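Local coordinates for helix-turn-helix domain-containing protein (Shewanella amazonensis SB2B, PDB 3KE2) that is of unknown function but carries a winged helix-turn-helix domain and therefore probably binds DNA, perhaps as a transcriptional regulator, at residues 18-23 against 88-93; 26-31 against 41-46; 22-27 against 96-101; 34-39 against 45-50. All coordinates share one frame; numbering follows the deposited sequence.

Interaction 1: 18-23 against 88-93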
# COMPACT_ATOMS: atom_id res chain seq x y z
N ALA A 18 5.79 -7.40 3.49
CA ALA A 18 4.96 -6.89 4.59
C ALA A 18 3.73 -6.17 4.10
O ALA A 18 2.70 -6.19 4.75
CB ALA A 18 5.77 -5.96 5.52
N PHE A 19 3.84 -5.51 2.96
CA PHE A 19 2.71 -4.80 2.37
C PHE A 19 1.68 -5.78 1.82
O PHE A 19 0.50 -5.67 2.09
CB PHE A 19 3.23 -3.84 1.27
CG PHE A 19 2.15 -3.12 0.48
CD1 PHE A 19 1.54 -1.99 0.99
CD2 PHE A 19 1.79 -3.57 -0.80
CE1 PHE A 19 0.55 -1.35 0.27
CE2 PHE A 19 0.82 -2.92 -1.52
CZ PHE A 19 0.19 -1.82 -0.99
N LEU A 20 2.14 -6.76 1.06
CA LEU A 20 1.23 -7.75 0.51
C LEU A 20 0.53 -8.54 1.63
O LEU A 20 -0.59 -9.03 1.44
CB LEU A 20 1.98 -8.68 -0.45
CG LEU A 20 2.54 -8.06 -1.74
CD1 LEU A 20 3.43 -9.07 -2.42
CD2 LEU A 20 1.45 -7.57 -2.70
N ARG A 21 1.19 -8.68 2.79
CA ARG A 21 0.62 -9.37 3.93
C ARG A 21 -0.61 -8.62 4.38
O ARG A 21 -1.65 -9.21 4.67
CB ARG A 21 1.65 -9.45 5.09
CG ARG A 21 1.15 -10.18 6.38
CD ARG A 21 2.22 -10.25 7.51
NE ARG A 21 3.50 -10.82 7.05
CZ ARG A 21 4.62 -10.12 6.91
NH1 ARG A 21 4.64 -8.85 7.25
NH2 ARG A 21 5.73 -10.70 6.48
N LYS A 22 -0.48 -7.30 4.43
CA LYS A 22 -1.61 -6.49 4.88
C LYS A 22 -2.73 -6.60 3.87
O LYS A 22 -3.88 -6.74 4.25
CB LYS A 22 -1.23 -5.01 5.13
CG LYS A 22 0.02 -4.80 6.03
CD LYS A 22 0.34 -3.30 6.27
CE LYS A 22 1.87 -3.01 6.48
NZ LYS A 22 2.52 -3.77 7.58
N LEU A 23 -2.41 -6.58 2.57
CA LEU A 23 -3.48 -6.68 1.56
C LEU A 23 -4.17 -8.02 1.56
O LEU A 23 -5.37 -8.12 1.29
CB LEU A 23 -2.98 -6.38 0.15
CG LEU A 23 -3.02 -4.94 -0.36
CD1 LEU A 23 -2.64 -3.94 0.67
CD2 LEU A 23 -2.09 -4.87 -1.58
N SER A 88 -9.31 -3.01 -3.60
CA SER A 88 -9.63 -4.37 -3.20
C SER A 88 -9.65 -5.32 -4.40
O SER A 88 -9.22 -6.46 -4.30
CB SER A 88 -10.98 -4.39 -2.50
OG SER A 88 -12.00 -4.03 -3.40
N ALA A 89 -10.14 -4.84 -5.55
CA ALA A 89 -10.23 -5.66 -6.76
C ALA A 89 -8.87 -6.20 -7.23
O ALA A 89 -8.79 -7.24 -7.88
CB ALA A 89 -10.89 -4.86 -7.89
N TRP A 90 -7.81 -5.47 -6.92
CA TRP A 90 -6.47 -5.88 -7.32
C TRP A 90 -6.09 -7.19 -6.67
O TRP A 90 -5.62 -8.10 -7.33
CB TRP A 90 -5.45 -4.80 -6.95
CG TRP A 90 -4.08 -5.08 -7.45
CD1 TRP A 90 -3.56 -4.70 -8.63
CD2 TRP A 90 -3.05 -5.80 -6.76
NE1 TRP A 90 -2.25 -5.13 -8.74
CE2 TRP A 90 -1.92 -5.82 -7.60
CE3 TRP A 90 -2.97 -6.42 -5.53
CZ2 TRP A 90 -0.73 -6.44 -7.24
CZ3 TRP A 90 -1.78 -7.04 -5.16
CH2 TRP A 90 -0.68 -7.05 -6.03
N MSE A 91 -6.29 -7.30 -5.37
CA MSE A 91 -5.96 -8.55 -4.67
C MSE A 91 -6.76 -9.73 -5.28
O MSE A 91 -6.23 -10.84 -5.41
CB MSE A 91 -6.18 -8.44 -3.16
CG MSE A 91 -5.73 -9.68 -2.46
SE MSE A 91 -3.83 -9.96 -2.62
CE MSE A 91 -3.79 -11.79 -2.87
N ASP A 92 -8.01 -9.47 -5.70
CA ASP A 92 -8.87 -10.52 -6.32
C ASP A 92 -8.14 -11.22 -7.46
O ASP A 92 -8.21 -12.44 -7.63
CB ASP A 92 -10.17 -9.94 -6.88
CG ASP A 92 -11.09 -9.37 -5.81
OD1 ASP A 92 -10.83 -9.53 -4.59
OD2 ASP A 92 -12.11 -8.77 -6.18
N THR A 93 -7.44 -10.43 -8.24
CA THR A 93 -6.72 -10.92 -9.39
C THR A 93 -5.42 -11.62 -9.05
O THR A 93 -5.04 -12.55 -9.75
CB THR A 93 -6.39 -9.71 -10.30
OG1 THR A 93 -7.61 -9.00 -10.60
CG2 THR A 93 -5.63 -10.13 -11.61
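Leu20 and Leu23, one helical turn apart on the first helix of the domain, both meet the six-membered ring of Trp90. Leu20 brings its CD2 branch to the outer end of the indole, 4.0 Å from Trp90 CH2, while CD2 of Leu23 lies 4.2 Å from Trp90 CZ3. Both leucines run roughly at right angles to the tryptophan side chain and approach its ring obliquely. The indole reaches them because CG of Trp90 is anti to the backbone N (chi1 -174°), which carries the benzo end across toward helix 14-31. A large flat ring suits this place, since the two segment axes stay 11.5 Å apart, crossing at -100°, and the long indole spans that distance to reach Leu20. These are the first and last long helices of a winged helix-turn-helix domain, brought together although two helices and a pair of strands separate them in the sequence.

The remaining contact is with the backbone. Met91, present as selenomethionine, sets its CG 4.1 Å from the carbonyl O of Leu23. CG also lies against His27, and the chain then bends at chi2 and chi3 so that its end packs on Tyr24. Within segment 18-23, CD1 of Leu23 sits over one face of the Phe19 ring, 3.9 Å above its plane and offset toward the rim. The second subunit adds its Pro85 against Leu23 and its Gly84 against Trp90.

Interaction 2: 26-31 against 41-46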
# COMPACT_ATOMS: atom_id res chain seq x y z
N ALA A 26 -6.47 -8.27 4.60
CA ALA A 26 -7.61 -7.46 4.32
C ALA A 26 -8.55 -8.19 3.37
O ALA A 26 -9.76 -8.09 3.51
CB ALA A 26 -7.18 -6.12 3.73
N HIS A 27 -8.00 -8.89 2.39
CA HIS A 27 -8.83 -9.65 1.43
C HIS A 27 -9.56 -10.77 2.18
O HIS A 27 -10.75 -10.94 2.01
CB HIS A 27 -7.95 -10.18 0.28
CG HIS A 27 -8.63 -11.12 -0.67
ND1 HIS A 27 -9.31 -10.69 -1.79
CD2 HIS A 27 -8.67 -12.48 -0.69
CE1 HIS A 27 -9.76 -11.74 -2.46
NE2 HIS A 27 -9.39 -12.84 -1.81
N LEU A 28 -8.85 -11.52 3.01
CA LEU A 28 -9.46 -12.60 3.78
C LEU A 28 -10.61 -12.08 4.65
O LEU A 28 -11.71 -12.62 4.61
CB LEU A 28 -8.42 -13.27 4.65
CG LEU A 28 -7.37 -14.13 3.95
CD1 LEU A 28 -6.44 -14.65 5.01
CD2 LEU A 28 -8.00 -15.27 3.13
N MSE A 29 -10.35 -11.00 5.38
CA MSE A 29 -11.32 -10.37 6.27
C MSE A 29 -12.53 -9.84 5.55
O MSE A 29 -13.62 -9.79 6.10
CB MSE A 29 -10.66 -9.20 6.98
CG MSE A 29 -9.58 -9.62 7.90
SE MSE A 29 -8.66 -8.09 8.58
CE MSE A 29 -7.34 -9.01 9.50
N ASP A 30 -12.36 -9.48 4.30
CA ASP A 30 -13.43 -8.91 3.54
C ASP A 30 -14.36 -9.97 2.95
O ASP A 30 -15.52 -9.70 2.72
CB ASP A 30 -12.84 -8.05 2.40
CG ASP A 30 -13.77 -6.92 1.95
OD1 ASP A 30 -14.33 -6.21 2.82
OD2 ASP A 30 -13.86 -6.69 0.72
N ASP A 31 -13.86 -11.19 2.71
CA ASP A 31 -14.70 -12.24 2.09
C ASP A 31 -15.37 -13.21 3.10
O ASP A 31 -16.25 -13.96 2.72
CB ASP A 31 -13.89 -13.04 1.04
CG ASP A 31 -13.27 -12.13 -0.11
OD1 ASP A 31 -13.23 -10.86 -0.01
OD2 ASP A 31 -12.81 -12.71 -1.13
N LYS A 41 -5.49 -20.15 12.39
CA LYS A 41 -5.69 -21.53 11.95
C LYS A 41 -5.68 -21.67 10.43
O LYS A 41 -5.21 -22.69 9.90
CB LYS A 41 -6.98 -22.08 12.48
CG LYS A 41 -7.02 -22.20 13.97
CD LYS A 41 -8.42 -22.61 14.40
CE LYS A 41 -8.51 -22.96 15.88
NZ LYS A 41 -9.92 -23.31 16.25
N LEU A 42 -6.18 -20.65 9.74
CA LEU A 42 -6.23 -20.64 8.28
C LEU A 42 -4.91 -20.31 7.61
O LEU A 42 -4.58 -20.90 6.60
CB LEU A 42 -7.24 -19.60 7.76
CG LEU A 42 -7.26 -19.37 6.24
CD1 LEU A 42 -7.60 -20.66 5.45
CD2 LEU A 42 -8.22 -18.26 5.91
N THR A 43 -4.18 -19.34 8.14
CA THR A 43 -2.96 -18.89 7.48
C THR A 43 -1.69 -19.42 8.07
O THR A 43 -0.67 -19.39 7.41
CB THR A 43 -2.83 -17.35 7.52
OG1 THR A 43 -2.56 -16.93 8.86
CG2 THR A 43 -4.10 -16.68 7.01
N GLY A 44 -1.73 -19.86 9.33
CA GLY A 44 -0.52 -20.34 9.97
C GLY A 44 0.31 -19.23 10.62
O GLY A 44 1.17 -19.53 11.44
N MSE A 45 0.08 -17.95 10.28
CA MSE A 45 0.82 -16.84 10.89
C MSE A 45 0.51 -16.84 12.40
O MSE A 45 -0.64 -17.03 12.79
CB MSE A 45 0.41 -15.47 10.27
CG MSE A 45 0.44 -15.36 8.72
SE MSE A 45 -0.12 -13.59 7.95
CE MSE A 45 -0.40 -14.12 6.07
N PRO A 46 1.53 -16.62 13.26
CA PRO A 46 1.20 -16.60 14.69
C PRO A 46 0.45 -15.34 15.06
O PRO A 46 0.47 -14.35 14.30
CB PRO A 46 2.57 -16.63 15.37
CG PRO A 46 3.46 -15.90 14.43
CD PRO A 46 2.93 -16.21 13.02
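Leu28 on helix 14-31 points both of its methyl branches at the end of helix 36-43; both reach Leu42, and CD1 alone touches Thr43. The tight part of the contact is this CD1 branch, which comes within 3.7 Å of Thr43 CG2. Thr43 is amphipathic in just the way its place requires. With OG1 between the backbone N and the carbonyl carbon (chi1 70°), its methyl is left beside the backbone N and turned to Leu28, while the hydroxyl serves the helix end: OG1 accepts from the backbone N of Met45 at 3.2 Å, an ST turn, and is also hydrogen-bonded to Leu39 O. Gly44 follows with positive phi (86°), a conformation glycine adopts easily, and the chain turns toward the next helix of the probable helix-turn-helix unit.

The looser side belongs to Leu42. It meets Leu28 tip to tip, with the two CD2 atoms 4.1 Å apart, at the partly exposed margin of the contact, where His34 packs beside it. Leu39 also lies against Leu28, extending the apolar patch inward. Since the touching atoms across the two segments are all methyl carbons, the contact rests on dispersion and the exclusion of water, while the polar hydroxyl of Thr43 is engaged by backbone groups of Met45 and Leu39.

Interaction 3: 22-27 against 96-101; sequences KLYLAH and DEVKSL
Tyr24 and Lys99 meet because each side chain leaves its helix with CG anti to the backbone N: chi1 is -174° for the tyrosine, sending its ring outward from helix 14-31, and -172° for the lysine, whose chain then continues extended beyond CG. The two cross obliquely. The phenolic oxygen ends up alongside the aliphatic part of the lysine, with Tyr24 OH 3.5 Å from Lys99 CG and 3.6 Å from Lys99 CD. Further in, Tyr24 CE1 lies 4.1 Å from Lys99 CB. The lysine therefore offers its methylenes to the ring while its end leads away from helix 14-31, which suits a residue at the exposed margin of a buried contact. Tyrosine is apt opposite it, as its ring supplies a broad apolar surface and its hydroxyl lies toward the exposed lysine chain.

Val98 fills the inner side. Its CG1 stands 4.2 Å from Tyr24 CB, at the root of the aromatic side chain, and a short branched residue fits well where the backbones draw closest, the CA atoms of Tyr24 and Val98 being 7.4 Å apart. Here the middle of the first helix of the winged helix-turn-helix domain meets the later turns of helix 88-102, the helix that follows the two-stranded antiparallel sheet. That helix is kinked at residues 96 and 97, where backbone N atoms lack a bond to the preceding turn, just before Val98 and Lys99.

The same helix approaches Tyr24 again through Leu102, and Leu20 packs on both Val98 and Leu101 one turn earlier along helix 14-31.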
# COMPACT_ATOMS: atom_id res chain seq x y z
N LYS A 22 -0.48 -7.30 4.43
CA LYS A 22 -1.61 -6.49 4.88
C LYS A 22 -2.73 -6.60 3.87
O LYS A 22 -3.88 -6.74 4.25
CB LYS A 22 -1.23 -5.01 5.13
CG LYS A 22 0.02 -4.80 6.03
CD LYS A 22 0.34 -3.30 6.27
CE LYS A 22 1.87 -3.01 6.48
NZ LYS A 22 2.52 -3.77 7.58
N LEU A 23 -2.41 -6.58 2.57
CA LEU A 23 -3.48 -6.68 1.56
C LEU A 23 -4.17 -8.02 1.56
O LEU A 23 -5.37 -8.12 1.29
CB LEU A 23 -2.98 -6.38 0.15
CG LEU A 23 -3.02 -4.94 -0.36
CD1 LEU A 23 -2.64 -3.94 0.67
CD2 LEU A 23 -2.09 -4.87 -1.58
N TYR A 24 -3.38 -9.06 1.85
CA TYR A 24 -3.90 -10.43 1.86
C TYR A 24 -4.84 -10.61 3.04
O TYR A 24 -5.94 -11.19 2.89
CB TYR A 24 -2.76 -11.45 1.92
CG TYR A 24 -3.25 -12.87 1.81
CD1 TYR A 24 -3.72 -13.37 0.60
CD2 TYR A 24 -3.24 -13.72 2.89
CE1 TYR A 24 -4.18 -14.69 0.48
CE2 TYR A 24 -3.70 -15.02 2.78
CZ TYR A 24 -4.17 -15.50 1.58
OH TYR A 24 -4.62 -16.82 1.50
N LEU A 25 -4.43 -10.13 4.21
CA LEU A 25 -5.29 -10.24 5.38
C LEU A 25 -6.60 -9.48 5.11
O LEU A 25 -7.70 -10.01 5.31
CB LEU A 25 -4.61 -9.70 6.62
CG LEU A 25 -3.53 -10.56 7.19
CD1 LEU A 25 -3.01 -9.92 8.45
CD2 LEU A 25 -4.14 -11.90 7.48
N ALA A 26 -6.47 -8.27 4.60
CA ALA A 26 -7.61 -7.46 4.32
C ALA A 26 -8.55 -8.19 3.37
O ALA A 26 -9.76 -8.09 3.51
CB ALA A 26 -7.18 -6.12 3.73
N HIS A 27 -8.00 -8.89 2.39
CA HIS A 27 -8.83 -9.65 1.43
C HIS A 27 -9.56 -10.77 2.18
O HIS A 27 -10.75 -10.94 2.01
CB HIS A 27 -7.95 -10.18 0.28
CG HIS A 27 -8.63 -11.12 -0.67
ND1 HIS A 27 -9.31 -10.69 -1.79
CD2 HIS A 27 -8.67 -12.48 -0.69
CE1 HIS A 27 -9.76 -11.74 -2.46
NE2 HIS A 27 -9.39 -12.84 -1.81
N ASP A 96 -3.60 -16.03 -5.74
CA ASP A 96 -2.76 -17.22 -5.81
C ASP A 96 -1.27 -16.86 -5.72
O ASP A 96 -0.49 -17.48 -4.97
CB ASP A 96 -3.01 -18.01 -7.11
CG ASP A 96 -4.43 -18.59 -7.22
OD1 ASP A 96 -5.35 -18.21 -6.46
OD2 ASP A 96 -4.61 -19.44 -8.12
N GLU A 97 -0.90 -15.85 -6.51
CA GLU A 97 0.47 -15.36 -6.59
C GLU A 97 0.99 -14.87 -5.21
O GLU A 97 2.08 -15.26 -4.73
CB GLU A 97 0.51 -14.25 -7.64
CG GLU A 97 1.89 -13.73 -8.00
CD GLU A 97 1.84 -12.56 -9.00
OE1 GLU A 97 0.73 -12.04 -9.30
OE2 GLU A 97 2.92 -12.15 -9.49
N VAL A 98 0.17 -14.03 -4.58
CA VAL A 98 0.49 -13.45 -3.28
C VAL A 98 0.55 -14.48 -2.15
O VAL A 98 1.43 -14.42 -1.29
CB VAL A 98 -0.56 -12.39 -2.92
CG1 VAL A 98 -0.34 -11.88 -1.51
CG2 VAL A 98 -0.53 -11.26 -3.95
N LYS A 99 -0.40 -15.41 -2.17
CA LYS A 99 -0.48 -16.46 -1.16
C LYS A 99 0.82 -17.30 -1.17
O LYS A 99 1.37 -17.65 -0.12
CB LYS A 99 -1.71 -17.33 -1.39
CG LYS A 99 -1.99 -18.34 -0.28
CD LYS A 99 -3.12 -19.31 -0.68
CE LYS A 99 -3.19 -20.52 0.26
NZ LYS A 99 -4.12 -21.56 -0.25
N SER A 100 1.31 -17.60 -2.37
CA SER A 100 2.57 -18.32 -2.50
C SER A 100 3.73 -17.52 -1.89
O SER A 100 4.39 -17.97 -0.96
CB SER A 100 2.86 -18.62 -3.96
OG SER A 100 4.12 -19.25 -4.07
N LEU A 101 3.96 -16.31 -2.41
CA LEU A 101 5.06 -15.46 -1.92
C LEU A 101 5.08 -15.33 -0.40
O LEU A 101 6.14 -15.31 0.20
CB LEU A 101 4.95 -14.06 -2.52
CG LEU A 101 5.05 -13.91 -4.04
CD1 LEU A 101 4.61 -12.50 -4.42
CD2 LEU A 101 6.47 -14.24 -4.55

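Interaction 4: 34-39 against 45-50. With NO3 (nitrate ion), chain D.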
# COMPACT_ATOMS: atom_id res chain seq x y z
N HIS A 34 -13.77 -13.17 10.17
CA HIS A 34 -12.61 -13.68 10.84
C HIS A 34 -12.24 -12.90 12.05
O HIS A 34 -12.55 -11.71 12.15
CB HIS A 34 -11.37 -13.56 9.96
CG HIS A 34 -11.23 -14.62 8.93
ND1 HIS A 34 -10.79 -15.88 9.24
CD2 HIS A 34 -11.43 -14.61 7.60
CE1 HIS A 34 -10.75 -16.61 8.15
NE2 HIS A 34 -11.13 -15.86 7.13
N ASN A 35 -11.53 -13.60 12.94
CA ASN A 35 -10.90 -12.99 14.10
C ASN A 35 -9.45 -13.54 14.17
O ASN A 35 -9.02 -14.25 13.28
CB ASN A 35 -11.71 -13.17 15.39
CG ASN A 35 -11.95 -14.59 15.76
OD1 ASN A 35 -11.24 -15.50 15.36
ND2 ASN A 35 -12.96 -14.79 16.59
N LEU A 36 -8.70 -13.18 15.20
CA LEU A 36 -7.31 -13.60 15.28
C LEU A 36 -7.18 -15.11 15.29
O LEU A 36 -6.37 -15.68 14.57
CB LEU A 36 -6.66 -12.99 16.52
CG LEU A 36 -6.48 -11.47 16.51
CD1 LEU A 36 -5.86 -11.03 17.80
CD2 LEU A 36 -5.62 -10.99 15.32
N LEU A 37 -8.01 -15.76 16.07
CA LEU A 37 -7.99 -17.20 16.17
C LEU A 37 -8.31 -17.87 14.83
O LEU A 37 -7.65 -18.84 14.45
CB LEU A 37 -8.98 -17.66 17.24
CG LEU A 37 -8.84 -19.15 17.58
CD1 LEU A 37 -7.33 -19.52 17.84
CD2 LEU A 37 -9.76 -19.54 18.76
N SER A 38 -9.30 -17.36 14.10
CA SER A 38 -9.65 -17.97 12.81
C SER A 38 -8.54 -17.68 11.80
O SER A 38 -8.11 -18.58 11.08
CB SER A 38 -11.03 -17.53 12.27
OG SER A 38 -11.08 -16.15 11.96
N LEU A 39 -8.05 -16.44 11.77
CA LEU A 39 -6.95 -16.12 10.87
C LEU A 39 -5.70 -17.00 11.14
O LEU A 39 -5.02 -17.42 10.22
CB LEU A 39 -6.61 -14.63 10.94
CG LEU A 39 -7.66 -13.70 10.30
CD1 LEU A 39 -7.46 -12.24 10.70
CD2 LEU A 39 -7.65 -13.85 8.78
N MSE A 45 0.08 -17.95 10.28
CA MSE A 45 0.82 -16.84 10.89
C MSE A 45 0.51 -16.84 12.40
O MSE A 45 -0.64 -17.03 12.79
CB MSE A 45 0.41 -15.47 10.27
CG MSE A 45 0.44 -15.36 8.72
SE MSE A 45 -0.12 -13.59 7.95
CE MSE A 45 -0.40 -14.12 6.07
N PRO A 46 1.53 -16.62 13.26
CA PRO A 46 1.20 -16.60 14.69
C PRO A 46 0.45 -15.34 15.06
O PRO A 46 0.47 -14.35 14.30
CB PRO A 46 2.57 -16.63 15.37
CG PRO A 46 3.46 -15.90 14.43
CD PRO A 46 2.93 -16.21 13.02
N ARG A 47 -0.18 -15.38 16.24
CA ARG A 47 -1.00 -14.27 16.74
C ARG A 47 -0.38 -12.87 16.75
O ARG A 47 -1.07 -11.90 16.46
CB ARG A 47 -1.52 -14.63 18.12
CG ARG A 47 -2.38 -13.57 18.73
CD ARG A 47 -3.30 -14.18 19.77
NE ARG A 47 -4.13 -13.16 20.43
CZ ARG A 47 -5.27 -13.41 21.09
NH1 ARG A 47 -5.77 -14.65 21.15
NH2 ARG A 47 -5.95 -12.39 21.65
N ARG A 48 0.92 -12.76 17.07
CA ARG A 48 1.59 -11.46 17.08
C ARG A 48 1.76 -10.94 15.65
O ARG A 48 1.53 -9.76 15.40
CB ARG A 48 2.97 -11.50 17.79
CG ARG A 48 3.71 -10.12 17.84
N THR A 49 2.16 -11.78 14.70
CA THR A 49 2.30 -11.31 13.32
C THR A 49 0.95 -10.74 12.86
O THR A 49 0.89 -9.76 12.13
CB THR A 49 2.76 -12.41 12.35
OG1 THR A 49 3.93 -13.06 12.85
CG2 THR A 49 3.08 -11.82 10.94
N LEU A 50 -0.13 -11.38 13.30
CA LEU A 50 -1.47 -10.93 12.94
C LEU A 50 -1.81 -9.58 13.60
O LEU A 50 -2.20 -8.65 12.89
CB LEU A 50 -2.51 -12.03 13.28
CG LEU A 50 -2.40 -13.31 12.41
CD1 LEU A 50 -3.33 -14.39 12.91
CD2 LEU A 50 -2.67 -13.01 10.91
N NO3 D . -9.74 -13.13 18.57
O1 NO3 D . -9.42 -12.00 17.82
O2 NO3 D . -10.09 -12.99 19.91
O3 NO3 D . -9.72 -14.38 17.94
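Helices 36-43 and 47-55 come together near their first turns, with the CA atoms of Leu36 and Arg47 6.5 Å apart. This pair, closely joined by a short turn, probably forms the helix-turn-helix of the winged domain, with 47-55 in the place of the recognition helix.

The apolar core is made by leucines. Leu36 and Leu50 slide past each other in opposite directions, CD2 of Leu36 reaching Leu50 CB at 3.9 Å. The CD1 branch of Leu50 goes deeper, 3.8 Å from Leu39 CB and also against the carbonyl O of Leu36. Nearer the solvent, CD1 of Leu36 lies over one face of the Arg47 guanidinium, 3.8 Å from its NE; the arginine crosses the leucine at about a right angle, and its chain, extended from CG to NE, brings the flat guanidinium over the leucine methyl at the exposed margin.

The start of helix 36-43 is held by a capping box. Ser38 N donates to Asn35 OD1 nearly in line with the side-chain C=O (170°), and Asn35 N donates to Ser38 OG, which is also hydrogen-bonded to His34 ND1. Asparagine and serine suit these places because each side chain can accept from the other's backbone N. A nitrate, probably from the crystallisation liquor, takes two further amides: Leu36 N donates to its O1 at 3.0 Å, and Leu37 N to its O3 at 2.9 Å.

How the interactions relate
Helix 14-31 is common to interactions 1, 2 and 3. Interactions 1 and 3, with centres about 5 Å apart, share Lys22 and Leu23 and use successive parts of helix 88-102. Interaction 2, centred about 12 Å from the centre of interaction 1, joins the later turns of helix 14-31 to helix 36-43, and interaction 4, its centre about 7 Å from that of interaction 2, continues to helix 47-55. Interactions 1 and 4 have centres about 17 Å apart, on opposite sides of the chain's centre. Along the chain, interactions 2 and 4 are nested within the loop closed by interaction 1. The first helix thus links the probable helix-turn-helix pair to helix 88-102 in one compact domain.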